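Local coordinates for protein helix-turn-helix transcriptional regulator (Pseudomonas aeruginosa, PDB 5XHX) that probably binds DNA as a LuxR-family transcriptional regulator, this chain being its N-terminal ligand-binding domain without the C-terminal helix-turn-helix, at residues Asp71-Arg76 against Tyr116-Ala121; Asp127-Asn132 against Ala157-Leu162. All coordinates share one frame; numbering follows the deposited sequence.

Contact 1 (Asp71-Arg76 against Tyr116-Ala121); sequences DPLISR and YNTYFA
Leu73 reaches from the first turn of helix 72-81 onto the backbone of helix 114-123, at Thr118 and Tyr119. Its CB points toward that helix and its CG carries two methyls that divide the work. CD1 rests 3.9 Å from Thr118 O, while CD2 lies 4.0 Å from Thr118 CB and about as far from the backbone N of Tyr119. A branched, apolar tip suits this place, because one residue can cover two neighbouring positions. Thr118 OG1, slightly farther from CD2, can sit against a methyl because Glu114 O, one turn back, meets its polar demand. With CG anti to the backbone N (chi1 -177°), the Tyr119 ring passes beside Leu73, its edge atom CD1 3.7 Å from Leu73 O, near the ring plane; this flat ring also stacks with Tyr77 and Tyr123. Ile74 CB points away, yet its long branch brings CD1 obliquely to Tyr119 CE1, at 4.1 Å. At the start of helix 72-81, Asp71 OD1 accepts from Leu73 N at 2.9 Å, while OD2 is hydrogen-bonded to Tyr123 OH. The short axes of 72-76 and 116-121 cross steeply, at -109°, and Asp71 N-caps helix 72-81 next to the crossing.

Contact 2 (Asp127-Asn132 against Ala157-Leu162); sequences DEVQYN and ALFELL
The hydroxyl of Tyr131 donates to the backbone carbonyl of Phe159, with OH 2.8 Å from O, and so ties strand 127-134 to helix 153-173. Helices packed against an antiparallel five-stranded sheet are consistent with the alpha-beta-alpha sandwich of LuxR-type ligand-binding domains. The bond meets the carbonyl well to one side of its C=O direction, with a C=O...donor angle of 109°, and lies 21° out of the carbonyl plane. A carbonyl in a helix would normally also face the N-H one turn on, so a side approach is the natural one for an extra donor. Tyrosine suits this buried spot because its long, flat side chain spans from sheet to helix and brings a hydroxyl to the far end. Its CB does not point at the helix, but with CG anti to the carbonyl carbon (chi1 -70°) the ring swings that way and its end arrives. The side chain runs at about a right angle to that of Phe159, whose CB is 3.4 Å from Tyr131 OH. Phe159 packs between helix and sheet, also touching Leu99 and Leu145 of the two neighbouring strands. Beta-branched Val129, compact and apolar, supplies the strand's other contact: its CG2 meets the Phe159 ring obliquely, in an off-centre CH-pi contact 4.3 Å from the centroid. The nearest ring atom to Val129 CG2 is Phe159 CE2, at 3.8 Å.

How the contacts relate
Contact 2 belongs to the interior: all three of its touching residues are buried, and it joins the sheet to a long helix. Contact 1 is partly buried, lies on the opposite side of the chain's centre, about 23 Å away between centres, and joins two helices. Their chemistry follows place. Contact 1 rests on apolar packing, and the polar ends of Asp71 and Arg76 find partners on helix 114-123 outside residues 116-121, at Tyr123 and Glu114, whereas contact 2 adds a buried hydrogen bond to its aromatic packing. Helix 114-123 and strand 127-134 are successive elements, and they meet directly where Phe120 CE2 packs 3.8 Å from Glu128 OE2. Beyond contact 2, Leu162 packs on His13 of the second subunit.

Contact 1 (Asp71-Arg76 against Tyr116-Ala121)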
# COMPACT_ATOMS: atom_id res chain seq x y z
N ASP A 71 14.33 26.56 11.43
CA ASP A 71 13.80 27.85 11.03
C ASP A 71 12.76 28.31 12.05
O ASP A 71 11.80 27.56 12.33
CB ASP A 71 13.19 27.74 9.63
CG ASP A 71 12.50 29.02 9.16
OD1 ASP A 71 12.68 30.10 9.77
OD2 ASP A 71 11.76 28.94 8.15
N PRO A 72 12.91 29.49 12.66
CA PRO A 72 11.88 29.98 13.58
C PRO A 72 10.50 30.13 12.95
O PRO A 72 9.52 30.26 13.69
CB PRO A 72 12.43 31.34 14.04
CG PRO A 72 13.48 31.70 13.01
CD PRO A 72 14.08 30.39 12.62
N LEU A 73 10.40 30.11 11.62
CA LEU A 73 9.09 30.14 10.97
C LEU A 73 8.29 28.88 11.23
O LEU A 73 7.06 28.94 11.28
CB LEU A 73 9.25 30.34 9.46
CG LEU A 73 9.06 31.75 8.94
CD1 LEU A 73 9.24 31.78 7.43
CD2 LEU A 73 7.68 32.23 9.35
N ILE A 74 8.96 27.73 11.37
CA ILE A 74 8.23 26.49 11.65
C ILE A 74 7.60 26.56 13.04
O ILE A 74 6.42 26.23 13.22
CB ILE A 74 9.16 25.27 11.53
CG1 ILE A 74 9.76 25.18 10.12
CG2 ILE A 74 8.41 24.01 11.90
CD1 ILE A 74 8.74 24.88 9.03
N SER A 75 8.38 26.99 14.04
CA SER A 75 7.85 27.16 15.39
C SER A 75 6.71 28.17 15.41
O SER A 75 5.69 27.94 16.07
CB SER A 75 8.97 27.58 16.33
OG SER A 75 8.46 27.90 17.60
N ARG A 76 6.85 29.27 14.66
CA ARG A 76 5.76 30.25 14.60
C ARG A 76 4.50 29.65 14.00
O ARG A 76 3.39 29.93 14.45
CB ARG A 76 6.18 31.48 13.78
CG ARG A 76 7.26 32.35 14.42
CD ARG A 76 7.11 33.78 13.92
NE ARG A 76 5.92 34.40 14.47
CZ ARG A 76 5.26 35.41 13.93
NH1 ARG A 76 5.67 35.95 12.78
NH2 ARG A 76 4.17 35.88 14.53
N TYR A 116 0.28 34.74 5.35
CA TYR A 116 0.51 34.86 3.91
C TYR A 116 1.90 35.44 3.61
O TYR A 116 2.61 34.95 2.72
CB TYR A 116 -0.57 35.75 3.30
CG TYR A 116 -0.46 35.97 1.80
CD1 TYR A 116 -0.88 35.01 0.91
CD2 TYR A 116 0.05 37.17 1.29
CE1 TYR A 116 -0.79 35.21 -0.47
CE2 TYR A 116 0.14 37.38 -0.08
CZ TYR A 116 -0.28 36.39 -0.95
OH TYR A 116 -0.19 36.58 -2.31
N ASN A 117 2.30 36.47 4.35
CA ASN A 117 3.52 37.20 4.01
C ASN A 117 4.77 36.60 4.63
O ASN A 117 5.88 36.97 4.23
CB ASN A 117 3.39 38.66 4.45
CG ASN A 117 2.37 39.39 3.65
OD1 ASN A 117 2.63 39.79 2.51
ND2 ASN A 117 1.18 39.56 4.21
N THR A 118 4.61 35.68 5.56
CA THR A 118 5.78 35.10 6.20
C THR A 118 5.91 33.63 5.81
O THR A 118 6.71 33.28 4.93
CB THR A 118 5.69 35.30 7.72
OG1 THR A 118 4.49 34.69 8.22
CG2 THR A 118 5.64 36.80 8.04
N TYR A 119 5.08 32.77 6.40
CA TYR A 119 5.23 31.33 6.20
C TYR A 119 4.87 30.93 4.76
O TYR A 119 5.65 30.25 4.09
CB TYR A 119 4.37 30.58 7.22
CG TYR A 119 4.51 29.09 7.14
CD1 TYR A 119 5.34 28.40 8.02
CD2 TYR A 119 3.82 28.37 6.18
CE1 TYR A 119 5.47 27.01 7.93
CE2 TYR A 119 3.94 27.00 6.07
CZ TYR A 119 4.77 26.32 6.95
OH TYR A 119 4.88 24.95 6.83
N PHE A 120 3.69 31.35 4.29
CA PHE A 120 3.20 30.96 2.96
C PHE A 120 4.18 31.36 1.86
O PHE A 120 4.59 30.53 1.04
CB PHE A 120 1.84 31.59 2.70
CG PHE A 120 1.18 31.12 1.42
CD1 PHE A 120 1.37 31.79 0.23
CD2 PHE A 120 0.37 29.99 1.43
CE1 PHE A 120 0.78 31.35 -0.94
CE2 PHE A 120 -0.23 29.54 0.27
CZ PHE A 120 -0.03 30.22 -0.92
N ALA A 121 4.53 32.65 1.82
CA ALA A 121 5.44 33.14 0.79
C ALA A 121 6.73 32.35 0.75
O ALA A 121 7.28 32.11 -0.34
CB ALA A 121 5.73 34.63 1.01

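Contact 2 (Asp127-Asn132 against Ala157-Leu162)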
# COMPACT_ATOMS: atom_id res chain seq x y z
N ASP A 127 0.89 28.32 -5.23
CA ASP A 127 -0.35 27.56 -5.19
C ASP A 127 -0.19 26.36 -4.27
O ASP A 127 0.92 25.93 -3.97
CB ASP A 127 -0.80 27.10 -6.59
CG ASP A 127 -2.30 26.83 -6.69
OD1 ASP A 127 -3.05 27.04 -5.70
OD2 ASP A 127 -2.74 26.42 -7.78
N GLU A 128 -1.32 25.81 -3.84
CA GLU A 128 -1.28 24.70 -2.90
C GLU A 128 -2.50 23.81 -3.12
O GLU A 128 -3.59 24.31 -3.39
CB GLU A 128 -1.27 25.19 -1.44
CG GLU A 128 -0.81 24.15 -0.44
CD GLU A 128 -0.80 24.66 1.00
OE1 GLU A 128 -0.75 23.82 1.95
OE2 GLU A 128 -0.87 25.89 1.19
N VAL A 129 -2.30 22.50 -2.97
CA VAL A 129 -3.41 21.58 -2.77
C VAL A 129 -3.10 20.75 -1.55
O VAL A 129 -1.95 20.63 -1.14
CB VAL A 129 -3.68 20.64 -3.98
CG1 VAL A 129 -3.98 21.44 -5.22
CG2 VAL A 129 -2.48 19.69 -4.19
N GLN A 130 -4.13 20.13 -1.00
CA GLN A 130 -3.96 19.30 0.18
C GLN A 130 -4.94 18.13 0.11
O GLN A 130 -6.13 18.34 -0.14
CB GLN A 130 -4.21 20.14 1.44
CG GLN A 130 -3.80 19.52 2.74
CD GLN A 130 -3.97 20.50 3.88
OE1 GLN A 130 -3.03 21.19 4.27
NE2 GLN A 130 -5.18 20.60 4.38
N TYR A 131 -4.44 16.93 0.37
CA TYR A 131 -5.31 15.80 0.71
C TYR A 131 -5.57 15.80 2.21
O TYR A 131 -4.62 15.81 2.99
CB TYR A 131 -4.66 14.47 0.31
CG TYR A 131 -4.56 14.19 -1.18
CD1 TYR A 131 -5.61 13.59 -1.88
CD2 TYR A 131 -3.40 14.51 -1.88
CE1 TYR A 131 -5.49 13.31 -3.25
CE2 TYR A 131 -3.27 14.24 -3.22
CZ TYR A 131 -4.31 13.63 -3.90
OH TYR A 131 -4.16 13.37 -5.23
N ASN A 132 -6.85 15.77 2.60
CA ASN A 132 -7.28 15.78 4.01
C ASN A 132 -7.89 14.43 4.34
O ASN A 132 -8.88 14.03 3.72
CB ASN A 132 -8.34 16.84 4.28
CG ASN A 132 -7.78 18.22 4.38
OD1 ASN A 132 -6.76 18.52 3.78
ND2 ASN A 132 -8.43 19.06 5.19
N ALA A 157 -7.75 17.45 -11.75
CA ALA A 157 -8.38 16.23 -12.24
C ALA A 157 -7.52 15.00 -11.93
O ALA A 157 -8.03 13.99 -11.43
CB ALA A 157 -8.62 16.36 -13.75
N LEU A 158 -6.22 15.08 -12.21
CA LEU A 158 -5.32 13.98 -11.88
C LEU A 158 -5.32 13.66 -10.39
O LEU A 158 -5.39 12.49 -9.98
CB LEU A 158 -3.89 14.32 -12.33
CG LEU A 158 -3.42 13.65 -13.62
CD1 LEU A 158 -3.15 12.18 -13.33
CD2 LEU A 158 -4.47 13.81 -14.71
N PHE A 159 -5.17 14.69 -9.55
CA PHE A 159 -5.19 14.48 -8.10
C PHE A 159 -6.45 13.74 -7.67
O PHE A 159 -6.40 12.89 -6.78
CB PHE A 159 -5.07 15.83 -7.38
CG PHE A 159 -3.71 16.45 -7.47
CD1 PHE A 159 -2.56 15.69 -7.31
CD2 PHE A 159 -3.58 17.82 -7.68
CE1 PHE A 159 -1.29 16.29 -7.37
CE2 PHE A 159 -2.32 18.43 -7.75
CZ PHE A 159 -1.17 17.65 -7.59
N GLU A 160 -7.60 14.06 -8.28
CA GLU A 160 -8.84 13.36 -7.95
C GLU A 160 -8.82 11.92 -8.48
O GLU A 160 -9.38 11.02 -7.84
CB GLU A 160 -10.05 14.10 -8.54
CG GLU A 160 -10.41 15.43 -7.84
CD GLU A 160 -11.12 15.24 -6.50
OE1 GLU A 160 -11.31 14.08 -6.05
OE2 GLU A 160 -11.49 16.25 -5.89
N LEU A 161 -8.21 11.69 -9.64
CA LEU A 161 -8.15 10.34 -10.18
C LEU A 161 -7.37 9.41 -9.26
O LEU A 161 -7.77 8.25 -9.05
CB LEU A 161 -7.52 10.36 -11.58
CG LEU A 161 -7.63 9.04 -12.35
CD1 LEU A 161 -9.07 8.80 -12.78
CD2 LEU A 161 -6.71 9.05 -13.57
N LEU A 162 -6.25 9.89 -8.73
CA LEU A 162 -5.36 9.10 -7.90
C LEU A 162 -5.80 9.05 -6.45
O LEU A 162 -5.35 8.18 -5.70
CB LEU A 162 -3.94 9.66 -7.97
CG LEU A 162 -3.33 9.89 -9.35
CD1 LEU A 162 -1.86 10.31 -9.24
CD2 LEU A 162 -3.48 8.64 -10.19